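Local coordinates for glycosyl hydrolase 25 (Streptococcus pneumoniae, PDB 4FF5), which probably hydrolyses glycosidic bonds, as a TIM-barrel member of glycosyl hydrolase family 25, and acts as a virulence factor taking part in host-cell invasion, at residues I182-G187 and T202-P207; L224-H229 and V248-K253. One frame throughout, in Å; residues are numbered along the deposited sequence. Where two conformers were deposited one is given.

Interaction 1 of 2, residues I182-G187 and T202-P207; sequences IGIYVG and TSVWIP
Tyr185, Trp205 and Pro207 carry most of this contact between two parallel neighbours of a TIM barrel; the two aromatic side chains share a face of the sheet, and Pro207 comes against the tyrosine ring. Tyr185 and Trp205 form a bridge pair, and each side chain leaves with CG anti to its backbone N. With chi2 at 102° the tyrosine turns an edge onto the indole: its CD1 stands over the centre of the Trp205 face, 3.4 Å from Trp205 CD2, in a T-shaped stack with planes at 73°. One face of the same phenol ring receives Pro207, whose CD makes a CH-pi contact 4.0 Å from the Tyr185 ring centroid, while its CB and CG lie against the hydroxyl end. The backbones are joined by a parallel ladder. Trp205 N donates to Ile184 O at 2.9 Å, within the carbonyl plane, and Val186 N reaches Trp205 O at 3.1 Å, nearly along the C=O axis. Tyr185 OH is hydrogen-bonded to Gln230 of strand 228-232 and Trp205 NE1 to Asn247 of strand 244-249. The two strands belong to a beta-alpha-beta unit connected through helix 188-193; strand 151-155 flanks 182-186 on its other edge, and helix 163-177 packs on Ile182 and Ile184.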
ATOM      1  N   ILE A 182      -1.190   2.727 -10.717  1.00 16.88           N
ATOM      2  CA  ILE A 182      -1.203   1.313 -10.327  1.00 16.23           C
ATOM      3  C   ILE A 182       0.234   0.840 -10.081  1.00 15.63           C
ATOM      4  O   ILE A 182       1.030   0.694 -11.023  1.00 15.44           O
ATOM      5  CB  ILE A 182      -1.873   0.391 -11.364  1.00 16.60           C
ATOM      6  CG1 ILE A 182      -3.249   0.918 -11.786  1.00 16.51           C
ATOM      7  CG2 ILE A 182      -2.072  -1.002 -10.780  1.00 15.68           C
ATOM      8  CD1 ILE A 182      -3.895   0.008 -12.820  1.00 17.72           C
ATOM      9  N   GLY A 183       0.542   0.602  -8.808  1.00 14.68           N
ATOM     10  CA  GLY A 183       1.894   0.222  -8.429  1.00 13.68           C
ATOM     11  C   GLY A 183       1.919  -1.198  -7.938  1.00 13.18           C
ATOM     12  O   GLY A 183       0.868  -1.784  -7.638  1.00 13.16           O
ATOM     13  N   ILE A 184       3.119  -1.769  -7.864  1.00 12.36           N
ATOM     14  CA  ILE A 184       3.268  -3.146  -7.361  1.00 11.59           C
ATOM     15  C   ILE A 184       4.213  -3.186  -6.149  1.00 11.33           C
ATOM     16  O   ILE A 184       5.276  -2.616  -6.175  1.00 11.07           O
ATOM     17  CB  ILE A 184       3.748  -4.144  -8.468  1.00 11.56           C
ATOM     18  CG1 ILE A 184       3.876  -5.560  -7.867  1.00 11.39           C
ATOM     19  CG2 ILE A 184       5.075  -3.666  -9.092  1.00 11.40           C
ATOM     20  CD1 ILE A 184       4.089  -6.666  -8.889  1.00 11.67           C
ATOM     21  N   TYR A 185       3.762  -3.834  -5.074  1.00 10.94           N
ATOM     22  CA  TYR A 185       4.600  -4.204  -3.952  1.00 11.25           C
ATOM     23  C   TYR A 185       5.026  -5.675  -4.109  1.00 11.26           C
ATOM     24  O   TYR A 185       4.185  -6.577  -4.249  1.00 11.11           O
ATOM     25  CB  TYR A 185       3.807  -3.991  -2.662  1.00 10.91           C
ATOM     26  CG  TYR A 185       4.367  -4.584  -1.382  1.00 11.25           C
ATOM     27  CD1 TYR A 185       5.019  -3.786  -0.457  1.00 11.34           C
ATOM     28  CD2 TYR A 185       4.204  -5.946  -1.084  1.00 11.42           C
ATOM     29  CE1 TYR A 185       5.476  -4.314   0.747  1.00 11.62           C
ATOM     30  CE2 TYR A 185       4.668  -6.483   0.114  1.00 11.77           C
ATOM     31  CZ  TYR A 185       5.302  -5.676   1.014  1.00 11.70           C
ATOM     32  OH  TYR A 185       5.752  -6.230   2.204  1.00 12.37           O
ATOM     33  N   VAL A 186       6.336  -5.909  -4.106  1.00 11.66           N
ATOM     34  CA  VAL A 186       6.847  -7.280  -4.260  1.00 11.73           C
ATOM     35  C   VAL A 186       8.269  -7.377  -3.691  1.00 12.20           C
ATOM     36  O   VAL A 186       9.065  -6.450  -3.854  1.00 12.09           O
ATOM     37  CB  VAL A 186       6.736  -7.746  -5.749  1.00 11.90           C
ATOM     38  CG1 VAL A 186       7.552  -6.879  -6.707  1.00 12.38           C
ATOM     39  CG2 VAL A 186       7.085  -9.229  -5.904  1.00 11.98           C
ATOM     40  N   GLY A 187       8.577  -8.478  -3.011  1.00 12.82           N
ATOM     41  CA  GLY A 187       9.951  -8.689  -2.513  1.00 13.01           C
ATOM     42  C   GLY A 187      10.875  -9.021  -3.678  1.00 13.10           C
ATOM     43  O   GLY A 187      10.425  -9.503  -4.737  1.00 12.80           O
ATOM     44  N   THR A 202       3.167   1.677 -12.595  1.00 17.54           N
ATOM     45  CA  THR A 202       3.603   3.085 -12.582  1.00 18.01           C
ATOM     46  C   THR A 202       4.550   3.394 -11.418  1.00 17.69           C
ATOM     47  O   THR A 202       5.207   4.451 -11.385  1.00 17.95           O
ATOM     48  CB  THR A 202       2.404   4.077 -12.608  1.00 18.52           C
ATOM     49  OG1 THR A 202       1.544   3.836 -11.492  1.00 18.38           O
ATOM     50  CG2 THR A 202       1.591   3.946 -13.889  1.00 19.81           C
ATOM     51  N   SER A 203       4.638   2.457 -10.475  1.00 16.62           N
ATOM     52  CA  SER A 203       5.587   2.548  -9.363  1.00 15.69           C
ATOM     53  C   SER A 203       5.868   1.167  -8.762  1.00 14.52           C
ATOM     54  O   SER A 203       5.087   0.226  -8.943  1.00 14.70           O
ATOM     55  CB  SER A 203       5.045   3.470  -8.265  1.00 15.80           C
ATOM     56  OG  SER A 203       6.017   3.690  -7.243  1.00 16.11           O
ATOM     57  N   VAL A 204       6.979   1.065  -8.035  1.00 14.04           N
ATOM     58  CA  VAL A 204       7.368  -0.180  -7.373  1.00 12.86           C
ATOM     59  C   VAL A 204       7.649   0.103  -5.906  1.00 12.23           C
ATOM     60  O   VAL A 204       8.298   1.103  -5.551  1.00 12.51           O
ATOM     61  CB  VAL A 204       8.573  -0.871  -8.066  1.00 12.78           C
ATOM     62  CG1 VAL A 204       8.916  -2.178  -7.346  1.00 12.37           C
ATOM     63  CG2 VAL A 204       8.246  -1.154  -9.540  1.00 12.94           C
ATOM     64  N   TRP A 205       7.162  -0.794  -5.053  1.00 11.44           N
ATOM     65  CA  TRP A 205       7.294  -0.650  -3.621  1.00 11.24           C
ATOM     66  C   TRP A 205       7.874  -1.944  -3.135  1.00 11.21           C
ATOM     67  O   TRP A 205       7.377  -3.020  -3.506  1.00 11.10           O
ATOM     68  CB  TRP A 205       5.882  -0.409  -3.110  1.00 10.93           C
ATOM     69  CG  TRP A 205       5.652  -0.385  -1.638  1.00 10.79           C
ATOM     70  CD1 TRP A 205       6.577  -0.203  -0.598  1.00 10.88           C
ATOM     71  CD2 TRP A 205       4.351  -0.484  -1.000  1.00 10.78           C
ATOM     72  NE1 TRP A 205       5.924  -0.201   0.622  1.00 11.22           N
ATOM     73  CE2 TRP A 205       4.589  -0.407   0.445  1.00 11.09           C
ATOM     74  CE3 TRP A 205       3.051  -0.688  -1.467  1.00 10.92           C
ATOM     75  CZ2 TRP A 205       3.546  -0.467   1.368  1.00 11.21           C
ATOM     76  CZ3 TRP A 205       2.013  -0.765  -0.524  1.00 10.74           C
ATOM     77  CH2 TRP A 205       2.264  -0.668   0.858  1.00 11.02           C
ATOM     78  N   ILE A 206       8.980  -1.886  -2.388  1.00 11.19           N
ATOM     79  CA  ILE A 206       9.682  -3.136  -2.024  1.00 11.60           C
ATOM     80  C   ILE A 206       9.951  -3.248  -0.525  1.00 12.20           C
ATOM     81  O   ILE A 206      10.498  -2.319   0.089  1.00 12.37           O
ATOM     82  CB  ILE A 206      11.015  -3.355  -2.820  1.00 11.50           C
ATOM     83  CG1 ILE A 206      10.783  -3.311  -4.334  1.00 11.40           C
ATOM     84  CG2 ILE A 206      11.672  -4.693  -2.440  1.00 11.95           C
ATOM     85  CD1 ILE A 206      12.052  -3.352  -5.192  1.00 11.37           C
ATOM     86  N   PRO A 207       9.590  -4.407   0.073  1.00 12.56           N
ATOM     87  CA  PRO A 207       9.950  -4.599   1.480  1.00 12.86           C
ATOM     88  C   PRO A 207      11.399  -5.087   1.659  1.00 13.65           C
ATOM     89  O   PRO A 207      11.883  -5.905   0.874  1.00 13.59           O
ATOM     90  CB  PRO A 207       8.979  -5.684   1.938  1.00 12.69           C
ATOM     91  CG  PRO A 207       8.749  -6.526   0.684  1.00 12.53           C
ATOM     92  CD  PRO A 207       8.793  -5.539  -0.466  1.00 12.15           C
TER

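Interaction 2 of 2, residues L224-H229 and V248-K253; sequences LDYDIH and VISPLK
A three-membered charge network closes the loop end of this contact: Lys253 brings its ammonium group to Asp225, with Asp227 farther off. Its chain bends at chi2 (-75°) and then runs straight, so that NZ meets Asp225 OD2 at 3.0 Å, on the anti lone pair, while Asp227 OD1 stays at a long 3.8 Å from Lys253 NZ. A water bridges that wider gap, donating to Asp227 OD1 and accepting from Lys253 NZ. The other oxygen of Asp227 is hydrogen-bonded to Ser203 and in a salt bridge with Lys261, which would probably favour the ionised carboxylate. Further along lies the antiparallel pairing of the last two barrel strands: His229 and Val248 are a hydrogen-bonded pair, with His229 N 2.9 Å from Val248 O and Val248 N donating back to His229 O, and Ile228 and Ile249 a non-hydrogen-bonded one. Just beyond the strands, Ser250 N gives a straight bond (169°) to Asp227 O, approaching from above the carbonyl plane. There the chain enters a type I turn, Ser250 to Lys253, whose first residue also makes an ST turn as Ser250 OG accepts from Leu252 N. Ser250 CB comes obliquely to the Tyr226 ring, 3.5 Å from Tyr226 CE1, and a second water joins Tyr226 OH to Ser250 OG.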
ATOM      1  N   LEU A 224      16.789  -2.533  -9.535  1.00 17.99           N
ATOM      2  CA  LEU A 224      15.527  -2.033 -10.105  1.00 18.83           C
ATOM      3  C   LEU A 224      15.213  -0.688  -9.433  1.00 18.97           C
ATOM      4  O   LEU A 224      15.427  -0.584  -8.232  1.00 19.34           O
ATOM      5  CB  LEU A 224      14.389  -3.040  -9.863  1.00 18.51           C
ATOM      6  CG  LEU A 224      12.981  -2.661 -10.341  1.00 18.50           C
ATOM      7  CD1 LEU A 224      12.914  -2.657 -11.859  1.00 19.51           C
ATOM      8  CD2 LEU A 224      11.930  -3.599  -9.763  1.00 17.76           C
ATOM      9  N   ASP A 225      14.711   0.308 -10.183  1.00 20.03           N
ATOM     10  CA  ASP A 225      14.430   1.652  -9.616  0.61 21.40           C
ATOM     11  C   ASP A 225      13.090   1.815  -8.871  1.00 21.48           C
ATOM     12  O   ASP A 225      12.115   2.415  -9.374  1.00 24.32           O
ATOM     13  CB  ASP A 225      14.552   2.741 -10.684  0.61 23.27           C
ATOM     14  CG  ASP A 225      13.353   2.794 -11.598  0.61 24.34           C
ATOM     15  OD1 ASP A 225      12.947   1.729 -12.106  0.61 25.35           O
ATOM     16  OD2 ASP A 225      12.810   3.906 -11.805  0.61 26.01           O
ATOM     17  N   TYR A 226      13.043   1.352  -7.641  1.00 19.28           N
ATOM     18  CA  TYR A 226      11.817   1.429  -6.844  1.00 16.99           C
ATOM     19  C   TYR A 226      11.618   2.838  -6.222  1.00 16.75           C
ATOM     20  O   TYR A 226      12.585   3.577  -5.988  1.00 15.91           O
ATOM     21  CB  TYR A 226      11.866   0.326  -5.786  1.00 16.23           C
ATOM     22  CG  TYR A 226      13.065   0.463  -4.868  1.00 16.72           C
ATOM     23  CD1 TYR A 226      12.978   1.193  -3.679  1.00 16.90           C
ATOM     24  CD2 TYR A 226      14.295  -0.123  -5.201  1.00 17.04           C
ATOM     25  CE1 TYR A 226      14.080   1.349  -2.856  1.00 17.25           C
ATOM     26  CE2 TYR A 226      15.411   0.046  -4.394  1.00 17.11           C
ATOM     27  CZ  TYR A 226      15.297   0.774  -3.220  1.00 17.40           C
ATOM     28  OH  TYR A 226      16.384   0.905  -2.394  1.00 18.99           O
ATOM     29  N   ASP A 227      10.361   3.186  -5.938  1.00 15.99           N
ATOM     30  CA  ASP A 227      10.021   4.496  -5.394  1.00 16.02           C
ATOM     31  C   ASP A 227       9.931   4.505  -3.876  1.00 15.51           C
ATOM     32  O   ASP A 227      10.129   5.534  -3.226  1.00 15.12           O
ATOM     33  CB  ASP A 227       8.663   4.939  -5.943  1.00 16.72           C
ATOM     34  CG  ASP A 227       8.728   5.403  -7.373  1.00 17.85           C
ATOM     35  OD1 ASP A 227       9.820   5.760  -7.851  1.00 18.01           O
ATOM     36  OD2 ASP A 227       7.664   5.435  -8.026  1.00 19.04           O
ATOM     37  N   ILE A 228       9.599   3.359  -3.295  1.00 14.61           N
ATOM     38  CA  ILE A 228       9.253   3.346  -1.871  1.00 13.79           C
ATOM     39  C   ILE A 228       9.652   1.985  -1.267  1.00 13.01           C
ATOM     40  O   ILE A 228       9.575   0.950  -1.926  1.00 11.94           O
ATOM     41  CB  ILE A 228       7.754   3.741  -1.666  1.00 13.96           C
ATOM     42  CG1 ILE A 228       7.354   3.747  -0.176  1.00 14.59           C
ATOM     43  CG2 ILE A 228       6.827   2.923  -2.567  1.00 13.79           C
ATOM     44  CD1 ILE A 228       6.090   4.541   0.130  1.00 16.02           C
ATOM     45  N   HIS A 229      10.115   2.041  -0.022  1.00 12.79           N
ATOM     46  CA  HIS A 229      10.742   0.930   0.679  1.00 12.68           C
ATOM     47  C   HIS A 229      10.042   0.678   1.989  1.00 12.56           C
ATOM     48  O   HIS A 229       9.978   1.549   2.873  1.00 12.97           O
ATOM     49  CB  HIS A 229      12.228   1.254   0.864  1.00 13.27           C
ATOM     50  CG  HIS A 229      12.959   0.376   1.856  1.00 13.44           C
ATOM     51  ND1 HIS A 229      14.016   0.827   2.563  1.00 13.69           N
ATOM     52  CD2 HIS A 229      12.776  -0.967   2.229  1.00 13.33           C
ATOM     53  CE1 HIS A 229      14.472  -0.152   3.361  1.00 14.15           C
ATOM     54  NE2 HIS A 229      13.722  -1.253   3.153  1.00 13.42           N
ATOM     55  N   VAL A 248       9.564   4.380   3.642  1.00 16.06           N
ATOM     56  CA  VAL A 248      10.180   5.657   3.278  1.00 16.88           C
ATOM     57  C   VAL A 248      10.314   5.736   1.745  1.00 16.38           C
ATOM     58  O   VAL A 248      10.478   4.717   1.084  1.00 15.41           O
ATOM     59  CB  VAL A 248      11.531   5.834   4.022  1.00 17.68           C
ATOM     60  CG1 VAL A 248      12.574   4.853   3.487  1.00 17.24           C
ATOM     61  CG2 VAL A 248      12.038   7.264   3.917  1.00 19.19           C
ATOM     62  N   ILE A 249      10.182   6.938   1.186  1.00 17.06           N
ATOM     63  CA  ILE A 249      10.586   7.182  -0.209  1.00 17.53           C
ATOM     64  C   ILE A 249      12.079   6.778  -0.356  1.00 17.86           C
ATOM     65  O   ILE A 249      12.905   7.101   0.501  1.00 18.27           O
ATOM     66  CB  ILE A 249      10.382   8.671  -0.603  1.00 18.44           C
ATOM     67  CG1 ILE A 249       8.895   9.100  -0.558  1.00 18.52           C
ATOM     68  CG2 ILE A 249      10.998   8.984  -1.971  1.00 18.64           C
ATOM     69  CD1 ILE A 249       7.934   8.229  -1.339  1.00 17.83           C
ATOM     70  N   SER A 250      12.428   6.070  -1.422  1.00 18.63           N
ATOM     71  CA  SER A 250      13.823   5.640  -1.611  1.00 19.42           C
ATOM     72  C   SER A 250      14.768   6.850  -1.691  1.00 20.93           C
ATOM     73  O   SER A 250      14.471   7.796  -2.416  1.00 20.32           O
ATOM     74  CB  SER A 250      13.954   4.800  -2.880  1.00 19.78           C
ATOM     75  OG  SER A 250      15.319   4.710  -3.255  1.00 19.30           O
ATOM     76  N   PRO A 251      15.892   6.838  -0.928  1.00 21.89           N
ATOM     77  CA  PRO A 251      16.880   7.916  -1.059  1.00 22.86           C
ATOM     78  C   PRO A 251      17.519   7.993  -2.447  1.00 22.14           C
ATOM     79  O   PRO A 251      18.250   8.945  -2.728  1.00 23.28           O
ATOM     80  CB  PRO A 251      17.937   7.553  -0.003  1.00 23.88           C
ATOM     81  CG  PRO A 251      17.162   6.793   1.024  1.00 24.14           C
ATOM     82  CD  PRO A 251      16.243   5.937   0.186  1.00 23.47           C
ATOM     83  N   LEU A 252      17.220   7.032  -3.314  1.00 21.06           N
ATOM     84  CA  LEU A 252      17.727   7.071  -4.688  1.00 21.30           C
ATOM     85  C   LEU A 252      16.875   7.937  -5.610  1.00 21.76           C
ATOM     86  O   LEU A 252      17.218   8.132  -6.778  1.00 21.67           O
ATOM     87  CB  LEU A 252      17.846   5.658  -5.258  1.00 20.37           C
ATOM     88  CG  LEU A 252      18.871   4.789  -4.527  1.00 20.18           C
ATOM     89  CD1 LEU A 252      18.549   3.315  -4.710  1.00 19.99           C
ATOM     90  CD2 LEU A 252      20.291   5.108  -5.002  1.00 19.96           C
ATOM     91  N   LYS A 253      15.760   8.440  -5.089  1.00 22.02           N
ATOM     92  CA  LYS A 253      14.839   9.269  -5.870  1.00 23.00           C
ATOM     93  C   LYS A 253      14.869  10.687  -5.307  1.00 23.45           C
ATOM     94  O   LYS A 253      15.348  10.890  -4.193  1.00 23.90           O
ATOM     95  CB  LYS A 253      13.406   8.692  -5.791  1.00 24.00           C
ATOM     96  CG  LYS A 253      13.226   7.325  -6.456  1.00 24.51           C
ATOM     97  CD  LYS A 253      13.210   7.469  -7.969  1.00 26.77           C
ATOM     98  CE  LYS A 253      13.142   6.127  -8.659  1.00 27.28           C
ATOM     99  NZ  LYS A 253      12.828   6.336 -10.097  1.00 28.61           N
TER
HETATM  100  O   HOH W   1      15.334   3.354  -6.308  1.00 19.14           O
HETATM  101  O   HOH W   2      16.141   3.060  -0.976  1.00 30.04           O
HETATM  102  O   HOH W   3       9.938   7.714  -9.952  1.00 31.88           O

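How the interactions relate
Both interactions are pairings of adjacent strands in the same barrel sheet, meeting where 203-207 lies beside 228-232. Interaction 1 is parallel, lies nearer the centre of the chain and rests on aromatic packing; interaction 2 pairs strands antiparallel, then spreads into loops where Asp225, Pro251 and Leu252 are exposed and charges and bridging waters do much of the work. Besides the Ser203 bond to Asp227, the two are tied directly through the backbone: Ile206 N lies 2.9 Å from Ile228 O, a probable hydrogen bond. Asp227 thus belongs to both neighbourhoods, with one carboxylate oxygen turned toward interaction 1 and the other on the side of Lys253, at longer range.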